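Local atomic coordinates of glycosyl hydrolase, family 38 (Enterococcus faecalis, PDB entry 5KBP), a protein that probably hydrolyses alpha-mannosidic linkages in carbohydrates as a metal-binding glycosidase of family 38. Residues A[500-505]-A[822-827]; A[413-418]-A[496-501]; A[827-832]-A[855-860]. All blocks are in the same frame, centred on the assembly; numbering follows the deposited sequence.

Contact 1: A[500-505]-A[822-827]; sequences APFSWD and LTHAEG. Unlike the reference sequence in segment 822-827: H824 (reference Thr).
Just ahead of P501 and F502, which pack on L822 and H824, the carbonyl oxygen of A500 is held by two groups: S503 OG lies 2.7 Å from A500 O and comes from above the carbonyl plane, while N410 ND2 adds a weak bond. The chain here forms a G1 beta bulge, in which F502 and S503 both face N410 on the adjoining strand 404-410. F502 sits in the left-handed region of backbone space, as the first position of such a bulge does, and strand 503-511 starts after it. The bulge meets the connection that follows strand 819-820. Between the two segments the backbone adds one weak hydrogen bond, L822 N to F502 O at 3.5 Å; F502 also bonds to the backbone of Y821. Nearby, P501 O and L822 O, both acceptors, lie 3.4 Å apart.

Side chains carry most of the contact. In F502, chi1 of -67° sets CG anti to the carbonyl carbon, and chi2 of -66° then turns the CD2-CE2 side of the ring toward the NE2-CE1 side of H824, which differs from the reference sequence. The rings meet rim to rim, neither over the other's face, with centroids 5.2 Å apart and planes inclined by 24°. The closest atoms are F502 CD2 and H824 NE2, 3.0 Å apart, NE2 lying near the phenyl plane at the ring's edge; L822 O lies in the imidazole plane at that ring's edge. L822 fills in beside them, its CB 4.1 Å from F502 CB. M327 and P323 of helix 304-332 and V834 of strand 829-836 also pack on F502, which is buried where the domain 1 sheet approaches the C-terminal beta sandwich. P501 CB approaches H824 CD2 obliquely, at 4.1 Å.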
loop_
_atom_site.group_PDB
_atom_site.type_symbol
_atom_site.label_atom_id
_atom_site.label_comp_id
_atom_site.label_asym_id
_atom_site.label_seq_id
_atom_site.Cartn_x
_atom_site.Cartn_y
_atom_site.Cartn_z
ATOM N N ALA A 500 -0.774 -37.138 13.246
ATOM C CA ALA A 500 0.659 -37.273 13.040
ATOM C C ALA A 500 1.230 -36.023 12.371
ATOM O O ALA A 500 0.543 -35.355 11.592
ATOM C CB ALA A 500 0.960 -38.503 12.186
ATOM N N PRO A 501 2.482 -35.676 12.669
ATOM C CA PRO A 501 3.101 -34.518 12.015
ATOM C C PRO A 501 3.239 -34.727 10.513
ATOM O O PRO A 501 3.517 -35.833 10.045
ATOM C CB PRO A 501 4.472 -34.419 12.692
ATOM C CG PRO A 501 4.306 -35.119 14.000
ATOM C CD PRO A 501 3.334 -36.229 13.737
ATOM N N PHE A 502 3.049 -33.635 9.766
ATOM C CA PHE A 502 3.165 -33.597 8.310
ATOM C C PHE A 502 2.531 -34.815 7.652
ATOM O O PHE A 502 3.220 -35.639 7.043
ATOM C CB PHE A 502 4.629 -33.452 7.896
ATOM C CG PHE A 502 5.224 -32.127 8.272
ATOM C CD1 PHE A 502 4.766 -30.957 7.689
ATOM C CD2 PHE A 502 6.224 -32.047 9.219
ATOM C CE1 PHE A 502 5.306 -29.736 8.041
ATOM C CE2 PHE A 502 6.771 -30.830 9.573
ATOM C CZ PHE A 502 6.309 -29.672 8.986
ATOM N N SER A 503 1.211 -34.927 7.779
ATOM C CA SER A 503 0.445 -36.023 7.213
ATOM C C SER A 503 -0.890 -35.470 6.734
ATOM O O SER A 503 -1.186 -34.282 6.900
ATOM C CB SER A 503 0.248 -37.146 8.238
ATOM O OG SER A 503 -0.416 -36.662 9.392
ATOM N N TRP A 504 -1.705 -36.334 6.133
ATOM C CA TRP A 504 -3.060 -35.952 5.765
ATOM C C TRP A 504 -3.996 -37.137 5.940
ATOM O O TRP A 504 -3.611 -38.287 5.708
ATOM C CB TRP A 504 -3.141 -35.414 4.325
ATOM C CG TRP A 504 -2.820 -36.402 3.239
ATOM C CD1 TRP A 504 -3.616 -37.416 2.790
ATOM C CD2 TRP A 504 -1.633 -36.440 2.437
ATOM N NE1 TRP A 504 -2.989 -38.096 1.774
ATOM C CE2 TRP A 504 -1.770 -37.515 1.538
ATOM C CE3 TRP A 504 -0.462 -35.675 2.401
ATOM C CZ2 TRP A 504 -0.783 -37.844 0.610
ATOM C CZ3 TRP A 504 0.516 -36.005 1.480
ATOM C CH2 TRP A 504 0.350 -37.079 0.598
ATOM N N ASP A 505 -5.222 -36.845 6.360
ATOM C CA ASP A 505 -6.269 -37.841 6.525
ATOM C C ASP A 505 -7.476 -37.444 5.690
ATOM O O ASP A 505 -7.876 -36.275 5.677
ATOM C CB ASP A 505 -6.669 -37.990 7.999
ATOM C CG ASP A 505 -5.597 -38.669 8.830
ATOM O OD1 ASP A 505 -5.058 -39.704 8.383
ATOM O OD2 ASP A 505 -5.289 -38.165 9.930
ATOM N N LEU A 822 6.363 -37.084 6.580
ATOM C CA LEU A 822 7.622 -37.021 7.314
ATOM C C LEU A 822 7.451 -37.639 8.691
ATOM O O LEU A 822 6.470 -37.352 9.381
ATOM C CB LEU A 822 8.107 -35.568 7.449
ATOM C CG LEU A 822 8.783 -34.943 6.230
ATOM C CD1 LEU A 822 9.006 -33.456 6.440
ATOM C CD2 LEU A 822 10.102 -35.638 5.955
ATOM N N THR A 823 8.400 -38.482 9.085
ATOM C CA THR A 823 8.446 -39.037 10.431
ATOM C C THR A 823 9.523 -38.296 11.214
ATOM O O THR A 823 10.675 -38.227 10.778
ATOM C CB THR A 823 8.737 -40.536 10.397
ATOM O OG1 THR A 823 7.679 -41.217 9.709
ATOM C CG2 THR A 823 8.857 -41.095 11.807
ATOM N N HIS A 824 9.150 -37.726 12.350
ATOM C CA HIS A 824 10.030 -36.852 13.106
ATOM C C HIS A 824 10.499 -37.545 14.380
ATOM O O HIS A 824 9.759 -38.321 14.997
ATOM C CB HIS A 824 9.331 -35.536 13.447
ATOM C CG HIS A 824 9.091 -34.645 12.258
ATOM N ND1 HIS A 824 9.704 -33.417 12.104
ATOM C CD2 HIS A 824 8.299 -34.800 11.170
ATOM C CE1 HIS A 824 9.300 -32.856 10.976
ATOM N NE2 HIS A 824 8.449 -33.677 10.388
ATOM N N ALA A 825 11.752 -37.287 14.739
ATOM C CA ALA A 825 12.300 -37.753 16.007
ATOM C C ALA A 825 11.547 -37.080 17.145
ATOM O O ALA A 825 11.719 -35.882 17.390
ATOM C CB ALA A 825 13.791 -37.444 16.077
ATOM N N GLU A 826 10.708 -37.845 17.834
ATOM C CA GLU A 826 9.918 -37.299 18.927
ATOM C C GLU A 826 10.823 -36.837 20.063
ATOM O O GLU A 826 11.845 -37.461 20.361
ATOM C CB GLU A 826 8.926 -38.353 19.420
ATOM C CG GLU A 826 7.666 -37.795 20.047
ATOM C CD GLU A 826 6.518 -38.785 20.011
ATOM O OE1 GLU A 826 6.356 -39.468 18.978
ATOM O OE2 GLU A 826 5.784 -38.888 21.016
ATOM N N GLY A 827 10.453 -35.721 20.686
ATOM C CA GLY A 827 11.246 -35.152 21.748
ATOM C C GLY A 827 11.095 -33.648 21.850
ATOM O O GLY A 827 10.225 -33.039 21.219
#

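Contact 2: A[413-418]-A[496-501]; sequences GYQKTE and VKEMAP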
loop_
_atom_site.group_PDB
_atom_site.type_symbol
_atom_site.label_atom_id
_atom_site.label_comp_id
_atom_site.label_asym_id
_atom_site.label_seq_id
_atom_site.Cartn_x
_atom_site.Cartn_y
_atom_site.Cartn_z
ATOM N N GLY A 413 5.071 -29.948 12.521
ATOM C CA GLY A 413 5.903 -31.065 12.921
ATOM C C GLY A 413 5.561 -31.629 14.284
ATOM O O GLY A 413 6.357 -32.367 14.871
ATOM N N TYR A 414 4.379 -31.299 14.794
ATOM C CA TYR A 414 3.949 -31.737 16.113
ATOM C C TYR A 414 2.664 -32.545 16.009
ATOM O O TYR A 414 1.877 -32.373 15.073
ATOM C CB TYR A 414 3.722 -30.544 17.047
ATOM C CG TYR A 414 4.763 -29.459 16.915
ATOM C CD1 TYR A 414 6.002 -29.580 17.526
ATOM C CD2 TYR A 414 4.506 -28.313 16.173
ATOM C CE1 TYR A 414 6.957 -28.590 17.406
ATOM C CE2 TYR A 414 5.456 -27.316 16.048
ATOM C CZ TYR A 414 6.680 -27.460 16.667
ATOM O OH TYR A 414 7.632 -26.472 16.546
ATOM N N GLN A 415 2.462 -33.434 16.978
ATOM C CA GLN A 415 1.174 -34.096 17.123
ATOM C C GLN A 415 0.116 -33.055 17.449
ATOM O O GLN A 415 0.184 -32.397 18.492
ATOM C CB GLN A 415 1.242 -35.152 18.224
ATOM C CG GLN A 415 2.380 -36.142 18.063
ATOM C CD GLN A 415 1.892 -37.553 17.814
ATOM O OE1 GLN A 415 0.984 -38.037 18.489
ATOM N NE2 GLN A 415 2.492 -38.221 16.836
ATOM N N LYS A 416 -0.854 -32.891 16.558
ATOM C CA LYS A 416 -1.831 -31.821 16.674
ATOM C C LYS A 416 -3.168 -32.371 17.152
ATOM O O LYS A 416 -3.683 -33.346 16.594
ATOM C CB LYS A 416 -2.008 -31.090 15.343
ATOM C CG LYS A 416 -2.249 -29.611 15.537
ATOM C CD LYS A 416 -2.734 -28.929 14.285
ATOM C CE LYS A 416 -3.069 -27.488 14.598
ATOM N NZ LYS A 416 -3.797 -27.358 15.889
ATOM N N THR A 417 -3.719 -31.738 18.185
ATOM C CA THR A 417 -5.024 -32.077 18.736
ATOM C C THR A 417 -5.898 -30.833 18.683
ATOM O O THR A 417 -5.528 -29.790 19.234
ATOM C CB THR A 417 -4.899 -32.585 20.172
ATOM O OG1 THR A 417 -4.152 -33.808 20.184
ATOM C CG2 THR A 417 -6.273 -32.825 20.765
ATOM N N GLU A 418 -7.051 -30.942 18.029
ATOM C CA GLU A 418 -7.877 -29.769 17.779
ATOM C C GLU A 418 -9.273 -30.207 17.361
ATOM O O GLU A 418 -9.426 -31.184 16.625
ATOM C CB GLU A 418 -7.246 -28.888 16.690
ATOM C CG GLU A 418 -8.134 -27.778 16.159
ATOM C CD GLU A 418 -7.408 -26.881 15.176
ATOM O OE1 GLU A 418 -6.202 -26.631 15.380
ATOM O OE2 GLU A 418 -8.042 -26.430 14.198
ATOM N N VAL A 496 -10.218 -34.067 16.238
ATOM C CA VAL A 496 -8.964 -34.677 15.810
ATOM C C VAL A 496 -8.048 -34.810 17.018
ATOM O O VAL A 496 -7.789 -33.825 17.724
ATOM C CB VAL A 496 -8.298 -33.854 14.695
ATOM C CG1 VAL A 496 -6.934 -34.428 14.350
ATOM C CG2 VAL A 496 -9.193 -33.818 13.466
ATOM N N LYS A 497 -7.552 -36.023 17.254
ATOM C CA LYS A 497 -6.777 -36.349 18.447
ATOM C C LYS A 497 -5.398 -36.848 18.031
ATOM O O LYS A 497 -5.271 -37.947 17.479
ATOM C CB LYS A 497 -7.504 -37.394 19.292
ATOM C CG LYS A 497 -6.777 -37.796 20.563
ATOM C CD LYS A 497 -7.576 -38.832 21.339
ATOM C CE LYS A 497 -6.847 -39.278 22.597
ATOM N NZ LYS A 497 -7.629 -40.298 23.350
ATOM N N GLU A 498 -4.372 -36.037 18.302
ATOM C CA GLU A 498 -2.970 -36.415 18.103
ATOM C C GLU A 498 -2.699 -36.855 16.664
ATOM O O GLU A 498 -2.181 -37.944 16.408
ATOM C CB GLU A 498 -2.550 -37.503 19.094
ATOM C CG GLU A 498 -2.589 -37.067 20.548
ATOM C CD GLU A 498 -1.991 -38.096 21.485
ATOM O OE1 GLU A 498 -1.557 -37.712 22.590
ATOM O OE2 GLU A 498 -1.948 -39.288 21.114
ATOM N N MET A 499 -3.051 -35.991 15.716
ATOM C CA MET A 499 -2.766 -36.272 14.318
ATOM C C MET A 499 -1.264 -36.214 14.070
ATOM O O MET A 499 -0.560 -35.360 14.615
ATOM C CB MET A 499 -3.497 -35.280 13.415
ATOM C CG MET A 499 -3.386 -35.589 11.932
ATOM S SD MET A 499 -4.380 -34.478 10.917
ATOM C CE MET A 499 -3.940 -35.041 9.274
ATOM N N ALA A 500 -0.774 -37.138 13.246
ATOM C CA ALA A 500 0.659 -37.273 13.040
ATOM C C ALA A 500 1.230 -36.023 12.371
ATOM O O ALA A 500 0.543 -35.355 11.592
ATOM C CB ALA A 500 0.960 -38.503 12.186
ATOM N N PRO A 501 2.482 -35.676 12.669
ATOM C CA PRO A 501 3.101 -34.518 12.015
ATOM C C PRO A 501 3.239 -34.727 10.513
ATOM O O PRO A 501 3.517 -35.833 10.045
ATOM C CB PRO A 501 4.472 -34.419 12.692
ATOM C CG PRO A 501 4.306 -35.119 14.000
ATOM C CD PRO A 501 3.334 -36.229 13.737
#
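K416 and M499 form an antiparallel hydrogen-bonded pair, with K416 N to M499 O at 3.2 Å and M499 N returning to K416 O at 2.9 Å. Two residues further on, E418 and V496 exchange a second such pair of backbone bonds. Between the pairs the register slips by one residue, because E498 and M499 both face K416 in a G1 beta bulge. E498 takes up left-handed backbone angles (phi 56°), and the chain turns a corner there.

The bulge leaves E498 N badly angled toward K416 O, and a side chain takes the bond instead: E498 N donates to T417 OG1 over 2.9 Å. The first torsion of T417 (chi1 -64°) puts OG1 beside its own backbone N, the side from which E498 N approaches. CA-H...O contacts supplement these bonds. Q415 CA lies 3.3 Å from M499 O, which thus serves K416 N, this CH group and, weakly, N410 ND2; T417 CA approaches V496 O in the same fashion.

Charge pairing runs along one strand. K416 and E418 project to the same face, where K416 NZ meets E418 OE1 at 2.6 Å, nearly in line with the C-O bond of the carboxylate.

The remaining contacts are van der Waals packing. P501 lays its ring against the G413-Y414 peptide, CB 3.4 Å from G413 C. On the exposed side, Q415 OE1 rests against E498 CB at 3.6 Å, and the two side chains cross at a slant.

The pair occupies one end of a three-stranded sheet made by strands 416-430, 483-499 and 463-475. F803 packs on K416, E418 and M499, L408 of strand 404-410 touches V496, and the Y414 ring lies against helix 789-799 with its OH bonded to W831 N.

Contact 3: A[827-832]-A[855-860]; sequences GPIGWT and IPCELH
P828 and I855 reach toward each other tip to tip, with P828 CG 3.9 Å from I855 CD1, at the end of a row of apolar side chains that fills part of the C-terminal beta sandwich. I829, W831, I855, C857 and L859 all project inward across this row, two from the start of strand 829-836 and three from the loop opposite. The backbones stay well apart, as expected of layers packed through their side chains.

The first torsion of I855 (chi1 68°) sets CG1 between the backbone N and the carbonyl carbon, and the extended chi2 then carries CD1 onward. That methyl touches the proline ring and also I829 CG1, at 3.6 Å, the two isoleucines crossing at a slant. P828 is the centre of an inverse gamma turn, closed by a bond from I829 N to G827 O.

I829 has two further neighbours. Its CD1 extends to C857 SG at 3.6 Å, while its CG2 lies 3.6 Å above the plane of the W831 ring, displaced toward the rim. C857 SG, anti to its own backbone N (chi1 -169°), touches both I829 CD1 and W831 CH2. It lies 5.2 Å from the centroid of the six-membered ring of W831, 61° off the normal, an oblique sulfur-aromatic contact. The same corner of the indole meets L859: W831 CH2 is 4.0 Å from L859 CD1, and the two side chains slide past each other in opposite directions.

Around the row, strand 892-897 supplies W895, which meets W831, C857 and L859. Strand 843-849 pairs with 829-836 and packs V845 on L859, strand 860-861 continues from the loop, and Q794 of helix 789-799 bonds to I829 O.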
loop_
_atom_site.group_PDB
_atom_site.type_symbol
_atom_site.label_atom_id
_atom_site.label_comp_id
_atom_site.label_asym_id
_atom_site.label_seq_id
_atom_site.Cartn_x
_atom_site.Cartn_y
_atom_site.Cartn_z
ATOM N N GLY A 827 10.453 -35.721 20.686
ATOM C CA GLY A 827 11.246 -35.152 21.748
ATOM C C GLY A 827 11.095 -33.648 21.850
ATOM O O GLY A 827 10.225 -33.039 21.219
ATOM N N PRO A 828 11.976 -32.998 22.682
ATOM C CA PRO A 828 11.911 -31.536 22.892
ATOM C C PRO A 828 12.548 -30.755 21.748
ATOM O O PRO A 828 13.620 -30.149 21.865
ATOM C CB PRO A 828 12.665 -31.366 24.214
ATOM C CG PRO A 828 13.688 -32.457 24.184
ATOM C CD PRO A 828 13.037 -33.628 23.488
ATOM N N ILE A 829 11.866 -30.751 20.604
ATOM C CA ILE A 829 12.373 -30.138 19.383
ATOM C C ILE A 829 11.309 -29.208 18.819
ATOM O O ILE A 829 10.115 -29.520 18.848
ATOM C CB ILE A 829 12.768 -31.204 18.340
ATOM C CG1 ILE A 829 13.790 -32.176 18.928
ATOM C CG2 ILE A 829 13.321 -30.553 17.083
ATOM C CD1 ILE A 829 14.102 -33.350 18.032
ATOM N N GLY A 830 11.751 -28.057 18.308
ATOM C CA GLY A 830 10.888 -27.162 17.561
ATOM C C GLY A 830 11.192 -27.267 16.082
ATOM O O GLY A 830 12.349 -27.177 15.663
ATOM N N TRP A 831 10.142 -27.471 15.291
ATOM C CA TRP A 831 10.250 -27.637 13.847
ATOM C C TRP A 831 9.733 -26.374 13.173
ATOM O O TRP A 831 8.586 -25.974 13.400
ATOM C CB TRP A 831 9.474 -28.869 13.384
ATOM C CG TRP A 831 9.902 -30.116 14.093
ATOM C CD1 TRP A 831 9.339 -30.659 15.210
ATOM C CD2 TRP A 831 10.998 -30.968 13.741
ATOM N NE1 TRP A 831 10.012 -31.801 15.572
ATOM C CE2 TRP A 831 11.036 -32.012 14.686
ATOM C CE3 TRP A 831 11.950 -30.951 12.717
ATOM C CZ2 TRP A 831 11.987 -33.029 14.638
ATOM C CZ3 TRP A 831 12.894 -31.962 12.670
ATOM C CH2 TRP A 831 12.904 -32.987 13.624
ATOM N N THR A 832 10.575 -25.754 12.344
ATOM C CA THR A 832 10.306 -24.418 11.833
ATOM C C THR A 832 10.204 -24.313 10.318
ATOM O O THR A 832 9.635 -23.330 9.832
ATOM C CB THR A 832 11.389 -23.434 12.306
ATOM O OG1 THR A 832 12.670 -23.866 11.834
ATOM C CG2 THR A 832 11.412 -23.356 13.824
ATOM N N ILE A 855 20.192 -34.681 22.500
ATOM C CA ILE A 855 19.021 -35.546 22.389
ATOM C C ILE A 855 19.083 -36.294 21.062
ATOM O O ILE A 855 19.698 -35.804 20.104
ATOM C CB ILE A 855 17.719 -34.740 22.520
ATOM C CG1 ILE A 855 17.528 -33.828 21.307
ATOM C CG2 ILE A 855 17.723 -33.921 23.803
ATOM C CD1 ILE A 855 16.272 -32.993 21.370
ATOM N N PRO A 856 18.483 -37.480 20.960
ATOM C CA PRO A 856 18.454 -38.176 19.668
ATOM C C PRO A 856 17.538 -37.461 18.688
ATOM O O PRO A 856 16.453 -36.997 19.048
ATOM C CB PRO A 856 17.916 -39.566 20.026
ATOM C CG PRO A 856 17.118 -39.346 21.268
ATOM C CD PRO A 856 17.834 -38.264 22.026
ATOM N N CYS A 857 17.987 -37.369 17.435
ATOM C CA CYS A 857 17.211 -36.664 16.413
ATOM C C CYS A 857 17.509 -37.311 15.058
ATOM O O CYS A 857 18.455 -36.927 14.366
ATOM C CB CYS A 857 17.522 -35.175 16.404
ATOM S SG CYS A 857 16.387 -34.185 15.400
ATOM N N GLU A 858 16.687 -38.291 14.693
ATOM C CA GLU A 858 16.735 -38.924 13.383
ATOM C C GLU A 858 15.456 -38.589 12.627
ATOM O O GLU A 858 14.354 -38.787 13.148
ATOM C CB GLU A 858 16.901 -40.441 13.506
ATOM N N LEU A 859 15.606 -38.078 11.409
ATOM C CA LEU A 859 14.483 -37.656 10.584
ATOM C C LEU A 859 14.390 -38.558 9.360
ATOM O O LEU A 859 15.402 -38.816 8.699
ATOM C CB LEU A 859 14.639 -36.195 10.158
ATOM C CG LEU A 859 13.466 -35.535 9.429
ATOM C CD1 LEU A 859 12.294 -35.314 10.376
ATOM C CD2 LEU A 859 13.898 -34.225 8.792
ATOM N N HIS A 860 13.183 -39.030 9.061
ATOM C CA HIS A 860 12.959 -39.945 7.953
ATOM C C HIS A 860 11.829 -39.440 7.068
ATOM O O HIS A 860 10.874 -38.817 7.540
ATOM C CB HIS A 860 12.628 -41.359 8.449
ATOM C CG HIS A 860 13.781 -42.059 9.096
ATOM N ND1 HIS A 860 14.725 -42.760 8.378
ATOM C CD2 HIS A 860 14.140 -42.172 10.398
ATOM C CE1 HIS A 860 15.617 -43.272 9.207
ATOM N NE2 HIS A 860 15.284 -42.930 10.439
#

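All three contacts are partly buried, but their chemistry differs. Contact 2 is the polar one, dominated by backbone pairing, and Q415 and E498 lie on its exposed side. Contact 3 is wholly apolar across its segments, and contact 1 falls between, joining one weak backbone bond to a ring pair. Contacts 1 and 2 share A500 and P501, where strand 483-499 gives way to strand 503-511, and each side of this junction has a G1 bulge. Contacts 1 and 3 share G827 and are tied by T823 N to H860 O and by H824 against W831. W831 N, bonded to Y414 OH, links contacts 2 and 3, joining the chain just ahead of strand 416-430 to strand 829-836.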